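Local coordinates for uncharacterized hypothetical protein (PDB 4EI0), which is of unknown function but belongs to the DUF4466 family and comes from the bacterium Parabacteroides merdae, at residues Leu16-Ile21 against Phe129-Ser134; Ala154-Val159 against Glu302-Val307. All blocks are in the same frame, centred on the assembly; numbering follows the deposited sequence.

Contact 1: Leu16-Ile21 against Phe129-Ser134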
ATOM      1  N   LEU B  16      16.685   7.428  -4.304  1.00 52.65           N
ATOM      2  CA  LEU B  16      15.938   6.484  -5.153  1.00 48.55           C
ATOM      3  C   LEU B  16      16.574   5.143  -5.125  1.00 50.94           C
ATOM      4  O   LEU B  16      17.785   5.030  -5.284  1.00 52.74           O
ATOM      5  CB  LEU B  16      15.949   6.972  -6.601  1.00 53.23           C
ATOM      6  CG  LEU B  16      15.098   6.153  -7.566  1.00 53.72           C
ATOM      7  CD1 LEU B  16      13.681   5.936  -7.014  1.00 48.37           C
ATOM      8  CD2 LEU B  16      15.064   6.941  -8.869  1.00 57.41           C
ATOM      9  N   SER B  17      15.787   4.115  -4.855  1.00 49.60           N
ATOM     10  CA  SER B  17      16.281   2.761  -4.888  1.00 50.49           C
ATOM     11  C   SER B  17      15.281   1.801  -5.575  1.00 50.06           C
ATOM     12  O   SER B  17      14.112   2.146  -5.805  1.00 43.57           O
ATOM     13  CB  SER B  17      16.551   2.311  -3.477  1.00 53.23           C
ATOM     14  OG  SER B  17      15.312   2.120  -2.851  1.00 58.47           O
ATOM     15  N   ASN B  18      15.749   0.597  -5.902  1.00 45.07           N
ATOM     16  CA  ASN B  18      14.895  -0.370  -6.611  1.00 44.24           C
ATOM     17  C   ASN B  18      15.249  -1.812  -6.284  1.00 50.24           C
ATOM     18  O   ASN B  18      16.327  -2.089  -5.802  1.00 49.63           O
ATOM     19  CB  ASN B  18      14.851  -0.072  -8.124  1.00 43.10           C
ATOM     20  CG  ASN B  18      16.181  -0.342  -8.904  1.00 49.37           C
ATOM     21  OD1 ASN B  18      16.207  -0.214 -10.133  1.00 45.76           O
ATOM     22  ND2 ASN B  18      17.225  -0.737  -8.233  1.00 46.16           N
ATOM     23  N   ASP B  19      14.317  -2.711  -6.537  1.00 47.96           N
ATOM     24  CA  ASP B  19      14.522  -4.137  -6.370  1.00 50.83           C
ATOM     25  C   ASP B  19      13.528  -4.849  -7.262  1.00 54.48           C
ATOM     26  O   ASP B  19      12.474  -4.318  -7.518  1.00 46.11           O
ATOM     27  CB  ASP B  19      14.253  -4.545  -4.931  1.00 64.51           C
ATOM     28  CG  ASP B  19      14.605  -6.010  -4.677  1.00 66.07           C
ATOM     29  OD1 ASP B  19      15.751  -6.399  -4.914  1.00 77.40           O
ATOM     30  OD2 ASP B  19      13.734  -6.787  -4.277  1.00 78.94           O
ATOM     31  N   CYS B  20      13.874  -6.014  -7.798  1.00 48.23           N
ATOM     32  CA  CYS B  20      12.974  -6.687  -8.711  1.00 48.72           C
ATOM     33  C   CYS B  20      13.006  -8.170  -8.442  1.00 47.84           C
ATOM     34  O   CYS B  20      14.078  -8.724  -8.243  1.00 50.37           O
ATOM     35  CB  CYS B  20      13.350  -6.372 -10.178  1.00 43.92           C
ATOM     36  SG  CYS B  20      12.002  -6.781 -11.322  1.00 45.03           S
ATOM     37  N   ILE B  21      11.837  -8.806  -8.431  1.00 43.45           N
ATOM     38  CA  ILE B  21      11.717 -10.251  -8.186  1.00 50.70           C
ATOM     39  C   ILE B  21      10.927 -10.909  -9.316  1.00 47.24           C
ATOM     40  O   ILE B  21       9.916 -10.401  -9.745  1.00 47.39           O
ATOM     41  CB  ILE B  21      11.149 -10.594  -6.770  1.00 59.91           C
ATOM     42  CG1 ILE B  21       9.642 -10.336  -6.644  1.00 74.29           C
ATOM     43  CG2 ILE B  21      11.921  -9.827  -5.691  1.00 59.45           C
ATOM     44  CD1 ILE B  21       8.977 -11.032  -5.461  1.00 82.31           C
ATOM     45  N   PHE B 129      15.983  -3.492 -15.682  1.00 41.00           N
ATOM     46  CA  PHE B 129      14.891  -2.615 -15.182  1.00 48.09           C
ATOM     47  C   PHE B 129      15.513  -1.317 -14.687  1.00 50.62           C
ATOM     48  O   PHE B 129      16.626  -1.332 -14.132  1.00 48.93           O
ATOM     49  CB  PHE B 129      14.159  -3.227 -13.992  1.00 42.37           C
ATOM     50  CG  PHE B 129      13.411  -4.507 -14.296  1.00 42.73           C
ATOM     51  CD1 PHE B 129      14.071  -5.707 -14.404  1.00 47.92           C
ATOM     52  CD2 PHE B 129      12.042  -4.482 -14.542  1.00 45.74           C
ATOM     53  CE1 PHE B 129      13.389  -6.866 -14.691  1.00 45.56           C
ATOM     54  CE2 PHE B 129      11.363  -5.643 -14.837  1.00 44.78           C
ATOM     55  CZ  PHE B 129      12.036  -6.838 -14.907  1.00 48.57           C
ATOM     56  N   SER B 130      14.822  -0.200 -14.887  1.00 47.12           N
ATOM     57  CA  SER B 130      15.337   1.094 -14.396  1.00 46.34           C
ATOM     58  C   SER B 130      14.207   2.040 -14.092  1.00 43.72           C
ATOM     59  O   SER B 130      13.049   1.831 -14.521  1.00 44.30           O
ATOM     60  CB  SER B 130      16.280   1.719 -15.408  1.00 48.56           C
ATOM     61  OG  SER B 130      15.642   1.890 -16.654  1.00 49.85           O
ATOM     62  N   VAL B 131      14.525   3.050 -13.289  1.00 42.47           N
ATOM     63  CA  VAL B 131      13.563   3.976 -12.710  1.00 43.41           C
ATOM     64  C   VAL B 131      14.169   5.394 -12.675  1.00 48.00           C
ATOM     65  O   VAL B 131      15.366   5.540 -12.477  1.00 42.63           O
ATOM     66  CB  VAL B 131      13.109   3.533 -11.276  1.00 45.22           C
ATOM     67  CG1 VAL B 131      14.308   3.330 -10.343  1.00 49.58           C
ATOM     68  CG2 VAL B 131      12.096   4.510 -10.678  1.00 51.11           C
ATOM     69  N   LYS B 132      13.332   6.404 -12.867  1.00 39.86           N
ATOM     70  CA  LYS B 132      13.685   7.813 -12.676  1.00 50.59           C
ATOM     71  C   LYS B 132      12.754   8.446 -11.627  1.00 51.40           C
ATOM     72  O   LYS B 132      11.566   8.173 -11.638  1.00 45.67           O
ATOM     73  CB  LYS B 132      13.509   8.589 -13.994  1.00 45.83           C
ATOM     74  CG  LYS B 132      14.443   8.164 -15.142  1.00 57.19           C
ATOM     75  CD  LYS B 132      14.183   9.035 -16.391  1.00 67.03           C
ATOM     76  CE  LYS B 132      14.542   8.407 -17.729  1.00 78.11           C
ATOM     77  NZ  LYS B 132      15.849   8.806 -18.321  1.00 65.33           N
ATOM     78  N   ALA B 133      13.293   9.320 -10.774  1.00 44.75           N
ATOM     79  CA  ALA B 133      12.510  10.153  -9.849  1.00 49.15           C
ATOM     80  C   ALA B 133      12.629  11.662 -10.137  1.00 57.63           C
ATOM     81  O   ALA B 133      13.517  12.116 -10.859  1.00 49.85           O
ATOM     82  CB  ALA B 133      12.964   9.893  -8.418  1.00 48.56           C
ATOM     83  N   SER B 134      11.785  12.453  -9.483  1.00 51.60           N
ATOM     84  CA  SER B 134      11.655  13.879  -9.815  1.00 58.72           C
ATOM     85  C   SER B 134      12.818  14.760  -9.317  1.00 50.53           C
ATOM     86  O   SER B 134      12.840  15.934  -9.618  1.00 60.60           O
ATOM     87  CB  SER B 134      10.337  14.426  -9.293  1.00 51.28           C
ATOM     88  OG  SER B 134      10.310  14.366  -7.873  1.00 57.75           O
TER

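Contact 2: Ala154-Val159 against Glu302-Val307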
ATOM      1  N   ALA B 154      -0.013 -26.889 -26.324  1.00 42.91           N
ATOM      2  CA  ALA B 154      -1.394 -26.591 -26.789  1.00 42.36           C
ATOM      3  C   ALA B 154      -2.314 -27.159 -25.716  1.00 50.02           C
ATOM      4  O   ALA B 154      -2.163 -28.329 -25.337  1.00 48.53           O
ATOM      5  CB  ALA B 154      -1.634 -27.261 -28.128  1.00 42.20           C
ATOM      6  N   LYS B 155      -3.254 -26.366 -25.201  1.00 40.11           N
ATOM      7  CA  LYS B 155      -4.077 -26.783 -24.093  1.00 48.40           C
ATOM      8  C   LYS B 155      -5.542 -26.840 -24.443  1.00 54.66           C
ATOM      9  O   LYS B 155      -6.011 -26.120 -25.302  1.00 49.95           O
ATOM     10  CB  LYS B 155      -3.917 -25.842 -22.909  1.00 55.59           C
ATOM     11  CG  LYS B 155      -2.539 -25.822 -22.314  1.00 53.08           C
ATOM     12  CD  LYS B 155      -2.426 -24.713 -21.285  1.00 58.30           C
ATOM     13  CE  LYS B 155      -3.339 -25.006 -20.088  1.00 72.83           C
ATOM     14  NZ  LYS B 155      -2.969 -24.174 -18.912  1.00 78.58           N
ATOM     15  N   ASN B 156      -6.237 -27.747 -23.773  1.00 51.20           N
ATOM     16  CA  ASN B 156      -7.680 -27.868 -23.818  1.00 53.33           C
ATOM     17  C   ASN B 156      -8.246 -27.957 -25.198  1.00 56.32           C
ATOM     18  O   ASN B 156      -9.135 -27.212 -25.552  1.00 56.50           O
ATOM     19  CB  ASN B 156      -8.308 -26.729 -23.007  1.00 66.17           C
ATOM     20  CG  ASN B 156      -7.785 -26.696 -21.580  1.00 59.30           C
ATOM     21  OD1 ASN B 156      -7.234 -25.685 -21.131  1.00 65.39           O
ATOM     22  ND2 ASN B 156      -7.875 -27.821 -20.888  1.00 58.84           N
ATOM     23  N   LEU B 157      -7.748 -28.915 -25.970  1.00 49.46           N
ATOM     24  CA  LEU B 157      -8.247 -29.170 -27.311  1.00 46.83           C
ATOM     25  C   LEU B 157      -9.323 -30.255 -27.278  1.00 51.39           C
ATOM     26  O   LEU B 157      -9.236 -31.200 -26.518  1.00 50.03           O
ATOM     27  CB  LEU B 157      -7.116 -29.619 -28.233  1.00 51.51           C
ATOM     28  CG  LEU B 157      -6.067 -28.529 -28.398  1.00 55.10           C
ATOM     29  CD1 LEU B 157      -4.664 -29.082 -28.534  1.00 56.30           C
ATOM     30  CD2 LEU B 157      -6.455 -27.645 -29.570  1.00 61.31           C
ATOM     31  N   SER B 158     -10.301 -30.143 -28.167  1.00 49.46           N
ATOM     32  CA  SER B 158     -11.419 -31.041 -28.206  1.00 47.00           C
ATOM     33  C   SER B 158     -11.200 -32.188 -29.175  1.00 53.59           C
ATOM     34  O   SER B 158     -10.844 -31.999 -30.323  1.00 54.11           O
ATOM     35  CB  SER B 158     -12.696 -30.246 -28.538  1.00 61.08           C
ATOM     36  OG  SER B 158     -13.763 -31.118 -28.766  1.00 63.03           O
ATOM     37  N   VAL B 159     -11.446 -33.397 -28.697  1.00 49.62           N
ATOM     38  CA  VAL B 159     -11.285 -34.589 -29.478  1.00 55.36           C
ATOM     39  C   VAL B 159     -12.588 -35.364 -29.395  1.00 52.11           C
ATOM     40  O   VAL B 159     -13.154 -35.542 -28.320  1.00 57.78           O
ATOM     41  CB  VAL B 159     -10.065 -35.400 -28.988  1.00 52.60           C
ATOM     42  CG1 VAL B 159     -10.016 -36.740 -29.691  1.00 47.57           C
ATOM     43  CG2 VAL B 159      -8.771 -34.578 -29.251  1.00 40.56           C
ATOM     44  N   GLU B 302     -17.012 -36.594 -25.662  1.00 73.95           N
ATOM     45  CA  GLU B 302     -15.901 -35.681 -25.868  1.00 66.19           C
ATOM     46  C   GLU B 302     -14.686 -36.012 -24.975  1.00 60.14           C
ATOM     47  O   GLU B 302     -14.823 -36.323 -23.803  1.00 61.21           O
ATOM     48  CB  GLU B 302     -16.350 -34.227 -25.593  1.00 77.86           C
ATOM     49  CG  GLU B 302     -15.267 -33.199 -25.917  1.00 86.55           C
ATOM     50  CD  GLU B 302     -15.665 -31.750 -25.720  1.00 84.65           C
ATOM     51  OE1 GLU B 302     -16.638 -31.472 -24.990  1.00104.97           O
ATOM     52  OE2 GLU B 302     -14.970 -30.886 -26.290  1.00 86.93           O
ATOM     53  N   VAL B 303     -13.497 -35.825 -25.505  1.00 55.30           N
ATOM     54  CA  VAL B 303     -12.286 -35.811 -24.713  1.00 49.13           C
ATOM     55  C   VAL B 303     -11.627 -34.485 -24.837  1.00 49.61           C
ATOM     56  O   VAL B 303     -11.597 -33.911 -25.905  1.00 61.07           O
ATOM     57  CB  VAL B 303     -11.384 -36.953 -25.227  1.00 52.05           C
ATOM     58  CG1 VAL B 303     -10.030 -36.943 -24.547  1.00 49.23           C
ATOM     59  CG2 VAL B 303     -12.107 -38.292 -25.023  1.00 51.94           C
ATOM     60  N   THR B 304     -11.064 -33.972 -23.762  1.00 52.04           N
ATOM     61  CA  THR B 304     -10.220 -32.800 -23.821  1.00 48.62           C
ATOM     62  C   THR B 304      -8.742 -33.176 -23.561  1.00 52.04           C
ATOM     63  O   THR B 304      -8.446 -33.808 -22.548  1.00 48.06           O
ATOM     64  CB  THR B 304     -10.655 -31.761 -22.768  1.00 57.24           C
ATOM     65  OG1 THR B 304     -12.057 -31.495 -22.918  1.00 49.40           O
ATOM     66  CG2 THR B 304      -9.901 -30.456 -22.913  1.00 51.97           C
ATOM     67  N   VAL B 305      -7.830 -32.748 -24.445  1.00 44.13           N
ATOM     68  CA  VAL B 305      -6.403 -33.058 -24.308  1.00 44.60           C
ATOM     69  C   VAL B 305      -5.599 -31.776 -24.254  1.00 46.97           C
ATOM     70  O   VAL B 305      -6.034 -30.753 -24.757  1.00 49.61           O
ATOM     71  CB  VAL B 305      -5.889 -33.987 -25.440  1.00 40.36           C
ATOM     72  CG1 VAL B 305      -6.727 -35.251 -25.561  1.00 43.21           C
ATOM     73  CG2 VAL B 305      -5.845 -33.263 -26.773  1.00 47.00           C
ATOM     74  N   SER B 306      -4.448 -31.853 -23.620  1.00 41.91           N
ATOM     75  CA  SER B 306      -3.424 -30.828 -23.640  1.00 48.06           C
ATOM     76  C   SER B 306      -2.069 -31.499 -23.927  1.00 46.34           C
ATOM     77  O   SER B 306      -1.823 -32.588 -23.459  1.00 41.68           O
ATOM     78  CB  SER B 306      -3.385 -30.148 -22.290  1.00 46.04           C
ATOM     79  OG  SER B 306      -4.663 -29.590 -21.999  1.00 51.57           O
ATOM     80  N   VAL B 307      -1.189 -30.847 -24.669  1.00 43.73           N
ATOM     81  CA  VAL B 307       0.030 -31.509 -25.215  1.00 38.71           C
ATOM     82  C   VAL B 307       1.217 -30.599 -25.084  1.00 37.55           C
ATOM     83  O   VAL B 307       1.112 -29.407 -25.364  1.00 41.09           O
ATOM     84  CB  VAL B 307      -0.174 -31.879 -26.710  1.00 40.35           C
ATOM     85  CG1 VAL B 307       1.084 -32.477 -27.356  1.00 33.93           C
ATOM     86  CG2 VAL B 307      -1.389 -32.769 -26.898  1.00 36.64           C
TER

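Contact 1: Leu16-Ile21 against Phe129-Ser134
Cys-20 places its sulfur almost exactly over the middle of the Phe-129 ring, a sulfur-aromatic contact that joins the two layers of a beta sandwich. Strand 17-22 is an edge strand of one antiparallel sheet and strand 124-133 an inner strand of the other. Their short segments run at 153° to each other with the axes 8.0 Å apart at closest approach, too far for backbone pairing, so side chains make the junction. SG lies 3.5 Å from the centroid of the Phe-129 ring and 10° off its normal, and all six ring carbons fall between 3.6 and 4.0 Å from Cys-20 SG. This is a true over-the-face approach, and it depends on the cysteine torsion: SG stands anti to the backbone N (chi1 -164°). Phe-38 and Tyr-40, both on strand 35-43, also meet the phenylalanine ring, which makes this end of the interface strongly aromatic.

Midway, Asn-18 and Val-131 lie alongside one another, pointing opposite ways, with OD1 of Asn-18 4.0 Å from CG1 of Val-131. The amide is polar but well supplied: OD1 is hydrogen-bonded to Tyr-40 OH in its own sheet and ND2 to the carbonyl oxygen of Glu-140 in the facing one. It thus ties the layers together within a mostly apolar seam.

At the other end the side-chain packing is aliphatic. Leu-16 and Val-131 meet tip to tip, and CG1 of Val-131 lies 4.0 Å from CD2 of Leu-16. Ile-44 lies against both Leu-16 and Ala-133, while Leu-51 adds a further neighbour to the leucine. The same leucine methyl also rests against Ala-133, with CD2 of Leu-16 3.7 Å from CB of Ala-133 and 3.5 Å from the backbone N of Ala-133.

Contact 2: Ala154-Val159 against Glu302-Val307
Asn-156 and Leu-157 together face Val-305, forming a G1 beta bulge in an antiparallel strand pair at the edge of a beta sheet. Backbone hydrogen bonds make up most of the contact: Ala-154 with Val-307, Leu-157 with Val-305 and Val-159 with Val-303 are each doubly bonded, at N...O separations of 2.8 to 2.9 Å. The bulge moves the pairing on by one residue, and Asn-156 accommodates it with a left-handed backbone (phi 52°).

Polar side chains fill in around this frame. The N-H of Asn-156 points almost straight (177°) at OG of Ser-306, 3.0 Å from the nitrogen; that hydroxyl is also bonded to Asn-296 OD1 on the next strand. Farther along, Ser-158 OG donates to Glu-302 OE2 at 2.8 Å, meeting the oxygen on its anti side and 27° out of the carboxylate plane, while Lys-163 NZ bonds the same hydroxyl. An alanine at Glu-302 would probably leave Ser-158 OG without its carboxylate acceptor, with Lys-163 NZ still bonded to it.

Apolar contacts occupy the face carrying Leu-157, Val-159, Val-303 and Val-305, where Tyr-197 touches Val-159 and Val-303. Val-159 and Val-305 cross at about a right angle, their CG2 methyls 4.1 Å apart. On the other face, CG2 of Thr-304 sits 3.5 Å from CA of Asn-156.

Overall arrangement
The two contacts illustrate two ways in which beta structure is held together. Contact 1 joins separate sheets through side chains, whereas contact 2 joins adjacent strands of one sheet largely through the backbone. They share no strand or sheet and do not touch: their centres are 43 Å apart and their nearest atoms about 21 Å apart, on opposite sides of the centre of the chain. Along the sequence they follow in series, with contact 1 closing before contact 2 opens, and contact 2 brings the 302-311 strand near the C-terminus back to 152-159. The function of the protein is unknown, so neither contact can be related to an active site.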